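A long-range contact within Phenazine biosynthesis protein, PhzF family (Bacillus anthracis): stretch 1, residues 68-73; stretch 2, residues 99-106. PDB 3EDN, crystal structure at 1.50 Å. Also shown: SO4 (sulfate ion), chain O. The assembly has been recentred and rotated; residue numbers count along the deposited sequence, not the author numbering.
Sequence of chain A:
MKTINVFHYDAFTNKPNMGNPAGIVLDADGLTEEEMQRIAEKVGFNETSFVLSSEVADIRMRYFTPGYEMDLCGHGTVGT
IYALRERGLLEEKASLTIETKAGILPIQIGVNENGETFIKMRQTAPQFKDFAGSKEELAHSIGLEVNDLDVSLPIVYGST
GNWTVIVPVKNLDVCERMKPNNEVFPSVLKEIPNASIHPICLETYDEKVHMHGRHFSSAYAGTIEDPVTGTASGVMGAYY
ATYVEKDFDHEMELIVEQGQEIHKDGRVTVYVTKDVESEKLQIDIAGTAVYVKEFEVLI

Stretch 1 68-73: YEMDLC
Stretch 2 99-106: ETKAGILP

A tight hairpin turn packed against an irregular, mostly loop segment of the same chain, held by one salt bridge, a water bridge and a small apolar patch, illustrates how two stretches can associate without any direct backbone hydrogen bond between them. Touching residues are at least 28 positions apart in the sequence, and the contact buries 319 Å² in total.

The turn supplies the more regular half. Stretch 2 enters as a strand through E99 and T100, reverses in a type I beta turn from T100 to G103, and leaves as a strand from G103 to P106. The corner residues K101 (phi/psi -68/-18) and A102 (-96/9) carry the turn, while T100 (-133/171) is extended. Two backbone bonds close it: T100 N to G103 O and G103 N to T100 O, both 3.0 Å. The T100 side chain, with chi1 at 79° (p), reinforces the closure by donating from OG1 to G103 O at 2.8 Å and accepting from A102 N at 3.0 Å. G103, at 119/174, adopts backbone angles at which a CB would be jammed against the carbonyl O of A102, a restriction that by itself calls for glycine.

Stretch 1 is extended at Y68, E69 (-90/137) and M70, a selenomethionine, bends at D71 (-70/-33), and extends again at L72 (-143/151) and C73. The closest CA atoms across the interface are those of D71 and K101, 5.1 Å apart, which sets the register at the bend. There a water replaces a direct backbone bond: it donates to D71 O at 3.0 Å and accepts from K101 N at 2.9 Å, joining a carbonyl and an amide across the gap.

On the charged flank, the CA-to-CB bonds of E69 and K101 both point toward the opposing stretch. E69 has chi1 and chi2 in t with chi3 near 2°; K101 starts in m (chi1 -71°) and is then t through chi4. This long reach brings K101 NZ to 2.9 Å from E69 OE1, a hydrogen-bonded salt bridge. K101 NZ also donates to O3 of a sulfate ion, probably from the crystallisation liquor, at 2.8 Å, so the ammonium group serves two anionic partners. D71, chi1 -78° (m), packs beside the lysine's base, its OD1 3.5 Å from K101 CB, while D71 CB and A102 CB stand 4.1 Å apart.

The other part of the contact is apolar. L72 leaves its backbone sideways, but its m,t rotamer (chi1 -67°, chi2 176°) brings the end of the side chain nearer the turn. L72 CG lies 3.5 Å from A102 CB, and L72 CD2 reaches 4.0 Å from CD1 of L105, itself m,t and directed toward stretch 1. L72 CD2 also approaches T100 OG1 at 3.5 Å, touching the hydroxyl that braces the turn. The general lesson is that a turn closed by its own hydrogen bonds can dock through side chains and a bridging water.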

ATOM      1  N   TYR A  68       0.044  -5.725  12.398  1.00 12.97           N
ATOM      2  CA  TYR A  68      -0.546  -4.419  12.082  1.00 13.31           C
ATOM      3  C   TYR A  68       0.514  -3.373  11.716  1.00 13.63           C
ATOM      4  O   TYR A  68       1.713  -3.577  11.961  1.00 14.22           O
ATOM      5  CB  TYR A  68      -1.434  -3.933  13.244  1.00 14.39           C
ATOM      6  CG  TYR A  68      -0.686  -3.699  14.537  1.00 14.17           C
ATOM      7  CD1 TYR A  68      -0.065  -2.482  14.790  1.00 13.39           C
ATOM      8  CD2 TYR A  68      -0.580  -4.701  15.496  1.00 13.86           C
ATOM      9  CE1 TYR A  68       0.634  -2.268  15.955  1.00 14.36           C
ATOM     10  CE2 TYR A  68       0.129  -4.495  16.676  1.00 14.10           C
ATOM     11  CZ  TYR A  68       0.721  -3.272  16.903  1.00 14.42           C
ATOM     12  OH  TYR A  68       1.430  -3.043  18.050  1.00 16.21           O
ATOM     13  N   GLU A  69       0.067  -2.258  11.146  1.00 13.73           N
ATOM     14  CA  GLU A  69       0.956  -1.146  10.794  1.00 13.31           C
ATOM     15  C   GLU A  69       1.069  -0.155  11.941  1.00 14.08           C
ATOM     16  O   GLU A  69       0.066   0.210  12.566  1.00 14.16           O
ATOM     17  CB  GLU A  69       0.462  -0.421   9.532  1.00 13.74           C
ATOM     18  CG  GLU A  69       1.488   0.587   9.011  1.00 13.37           C
ATOM     19  CD  GLU A  69       1.086   1.257   7.710  1.00 14.28           C
ATOM     20  OE1 GLU A  69      -0.025   0.984   7.193  1.00 15.52           O
ATOM     21  OE2 GLU A  69       1.907   2.046   7.207  1.00 13.81           O
HETATM   22  N   MSE A  70       2.293   0.306  12.193  1.00 15.30           N
HETATM   23  CA  MSE A  70       2.540   1.323  13.223  1.00 18.41           C
HETATM   24  C   MSE A  70       2.839   2.650  12.547  1.00 16.92           C
HETATM   25  O   MSE A  70       3.509   2.682  11.516  1.00 14.04           O
HETATM   26  CB  MSE A  70       3.761   0.965  14.088  1.00 20.92           C
HETATM   27  CG  MSE A  70       4.006  -0.519  14.299  1.00 24.47           C
HETATM   28 SE   MSE A  70       5.453  -0.781  15.592  1.00 29.41          SE
HETATM   29  CE  MSE A  70       4.519   0.012  17.060  1.00 27.45           C
ATOM     30  N   ASP A  71       2.406   3.754  13.138  1.00 16.58           N
ATOM     31  CA  ASP A  71       2.740   5.053  12.559  1.00 17.32           C
ATOM     32  C   ASP A  71       4.225   5.405  12.705  1.00 16.54           C
ATOM     33  O   ASP A  71       4.800   6.076  11.843  1.00 16.68           O
ATOM     34  CB  ASP A  71       1.907   6.170  13.187  1.00 18.40           C
ATOM     35  CG  ASP A  71       0.489   6.237  12.643  1.00 20.21           C
ATOM     36  OD1 ASP A  71       0.120   5.429  11.762  1.00 20.61           O
ATOM     37  OD2 ASP A  71      -0.265   7.112  13.126  1.00 22.23           O
ATOM     38  N   LEU A  72       4.832   4.952  13.801  1.00 15.93           N
ATOM     39  CA  LEU A  72       6.220   5.253  14.125  1.00 16.37           C
ATOM     40  C   LEU A  72       6.872   4.043  14.756  1.00 14.94           C
ATOM     41  O   LEU A  72       6.215   3.249  15.434  1.00 16.46           O
ATOM     42  CB  LEU A  72       6.287   6.365  15.171  1.00 18.91           C
ATOM     43  CG  LEU A  72       5.821   7.748  14.773  1.00 20.74           C
ATOM     44  CD1 LEU A  72       5.894   8.656  15.993  1.00 21.70           C
ATOM     45  CD2 LEU A  72       6.682   8.271  13.622  1.00 21.63           C
ATOM     46  N   CYS A  73       8.179   3.916  14.559  1.00 13.42           N
ATOM     47  CA  CYS A  73       8.951   2.917  15.282  1.00 12.59           C
ATOM     48  C   CYS A  73      10.389   3.382  15.401  1.00 12.33           C
ATOM     49  O   CYS A  73      11.146   3.359  14.419  1.00 12.80           O
ATOM     50  CB  CYS A  73       8.888   1.551  14.602  1.00 12.55           C
ATOM     51  SG  CYS A  73       9.922   0.343  15.425  1.00 13.40           S
ATOM     52  N   GLU A  99       9.435  10.755   5.604  1.00 12.59           N
ATOM     53  CA  GLU A  99       7.991  10.862   5.646  1.00 13.75           C
ATOM     54  C   GLU A  99       7.382   9.664   6.366  1.00 13.53           C
ATOM     55  O   GLU A  99       7.644   8.517   5.998  1.00 14.55           O
ATOM     56  CB  GLU A  99       7.408  10.969   4.242  1.00 14.51           C
ATOM     57  CG  GLU A  99       5.909  11.206   4.307  1.00 15.63           C
ATOM     58  CD  GLU A  99       5.222  11.239   2.968  1.00 17.44           C
ATOM     59  OE1 GLU A  99       5.881  10.956   1.936  1.00 17.57           O
ATOM     60  OE2 GLU A  99       4.002  11.552   2.979  1.00 18.04           O
ATOM     61  N   THR A 100       6.588   9.926   7.399  1.00 14.71           N
ATOM     62  CA  THR A 100       5.850   8.856   8.074  1.00 16.24           C
ATOM     63  C   THR A 100       4.402   9.280   8.277  1.00 17.60           C
ATOM     64  O   THR A 100       4.036  10.443   8.067  1.00 17.87           O
ATOM     65  CB  THR A 100       6.429   8.486   9.468  1.00 17.19           C
ATOM     66  OG1 THR A 100       5.996   9.447  10.440  1.00 18.67           O
ATOM     67  CG2 THR A 100       7.957   8.387   9.440  1.00 17.20           C
ATOM     68  N   LYS A 101       3.578   8.329   8.701  1.00 18.05           N
ATOM     69  CA  LYS A 101       2.176   8.614   8.937  1.00 19.93           C
ATOM     70  C   LYS A 101       1.990   9.548  10.134  1.00 20.53           C
ATOM     71  O   LYS A 101       0.944  10.188  10.267  1.00 23.35           O
ATOM     72  CB  LYS A 101       1.375   7.314   9.083  1.00 19.69           C
ATOM     73  CG  LYS A 101       1.226   6.571   7.753  1.00 19.98           C
ATOM     74  CD  LYS A 101       0.274   5.390   7.840  1.00 20.57           C
ATOM     75  CE  LYS A 101       0.044   4.789   6.466  1.00 20.15           C
ATOM     76  NZ  LYS A 101      -0.925   3.668   6.567  1.00 20.69           N
ATOM     77  N   ALA A 102       3.005   9.657  10.990  1.00 21.01           N
ATOM     78  CA  ALA A 102       2.948  10.597  12.116  1.00 21.58           C
ATOM     79  C   ALA A 102       3.623  11.940  11.804  1.00 21.92           C
ATOM     80  O   ALA A 102       3.798  12.773  12.701  1.00 24.43           O
ATOM     81  CB  ALA A 102       3.537   9.974  13.371  1.00 21.77           C
ATOM     82  N   GLY A 103       3.996  12.153  10.544  1.00 20.68           N
ATOM     83  CA  GLY A 103       4.675  13.383  10.142  1.00 18.79           C
ATOM     84  C   GLY A 103       6.067  13.167   9.568  1.00 18.52           C
ATOM     85  O   GLY A 103       6.573  12.045   9.538  1.00 17.49           O
ATOM     86  N   ILE A 104       6.672  14.242   9.081  1.00 17.33           N
ATOM     87  CA  ILE A 104       8.035  14.195   8.573  1.00 17.36           C
ATOM     88  C   ILE A 104       9.006  14.279   9.747  1.00 17.54           C
ATOM     89  O   ILE A 104       8.955  15.230  10.537  1.00 17.71           O
ATOM     90  CB  ILE A 104       8.299  15.312   7.533  1.00 17.83           C
ATOM     91  CG1 ILE A 104       7.346  15.148   6.348  1.00 18.15           C
ATOM     92  CG2 ILE A 104       9.768  15.310   7.069  1.00 17.84           C
ATOM     93  CD1 ILE A 104       7.451  16.233   5.315  1.00 19.26           C
ATOM     94  N   LEU A 105       9.874  13.268   9.851  1.00 16.90           N
ATOM     95  CA  LEU A 105      10.889  13.180  10.912  1.00 16.47           C
ATOM     96  C   LEU A 105      12.251  13.648  10.430  1.00 16.23           C
ATOM     97  O   LEU A 105      12.790  13.102   9.483  1.00 14.94           O
ATOM     98  CB  LEU A 105      11.041  11.730  11.382  1.00 18.04           C
ATOM     99  CG  LEU A 105       9.797  10.958  11.802  1.00 19.02           C
ATOM    100  CD1 LEU A 105      10.230   9.555  12.218  1.00 20.53           C
ATOM    101  CD2 LEU A 105       9.050  11.672  12.926  1.00 20.15           C
ATOM    102  N   PRO A 106      12.825  14.660  11.077  1.00 15.56           N
ATOM    103  CA  PRO A 106      14.213  15.003  10.820  1.00 14.90           C
ATOM    104  C   PRO A 106      15.143  14.052  11.575  1.00 14.54           C
ATOM    105  O   PRO A 106      14.988  13.853  12.791  1.00 15.37           O
ATOM    106  CB  PRO A 106      14.359  16.413  11.409  1.00 15.87           C
ATOM    107  CG  PRO A 106      13.024  16.806  11.880  1.00 17.01           C
ATOM    108  CD  PRO A 106      12.195  15.574  12.034  1.00 15.64           C
TER
HETATM  109  S   SO4 O 302      -3.101   2.621   3.451  0.50 16.29           S
HETATM  110  O1  SO4 O 302      -3.363   2.989   2.064  0.50 18.05           O
HETATM  111  O2  SO4 O 302      -2.439   1.326   3.520  0.50 16.85           O
HETATM  112  O3  SO4 O 302      -2.278   3.650   4.077  0.50 17.17           O
HETATM  113  O4  SO4 O 302      -4.397   2.539   4.127  0.50 17.77           O
HETATM  114  O   HOH W   1       4.261   5.523   8.973  1.00 25.26           O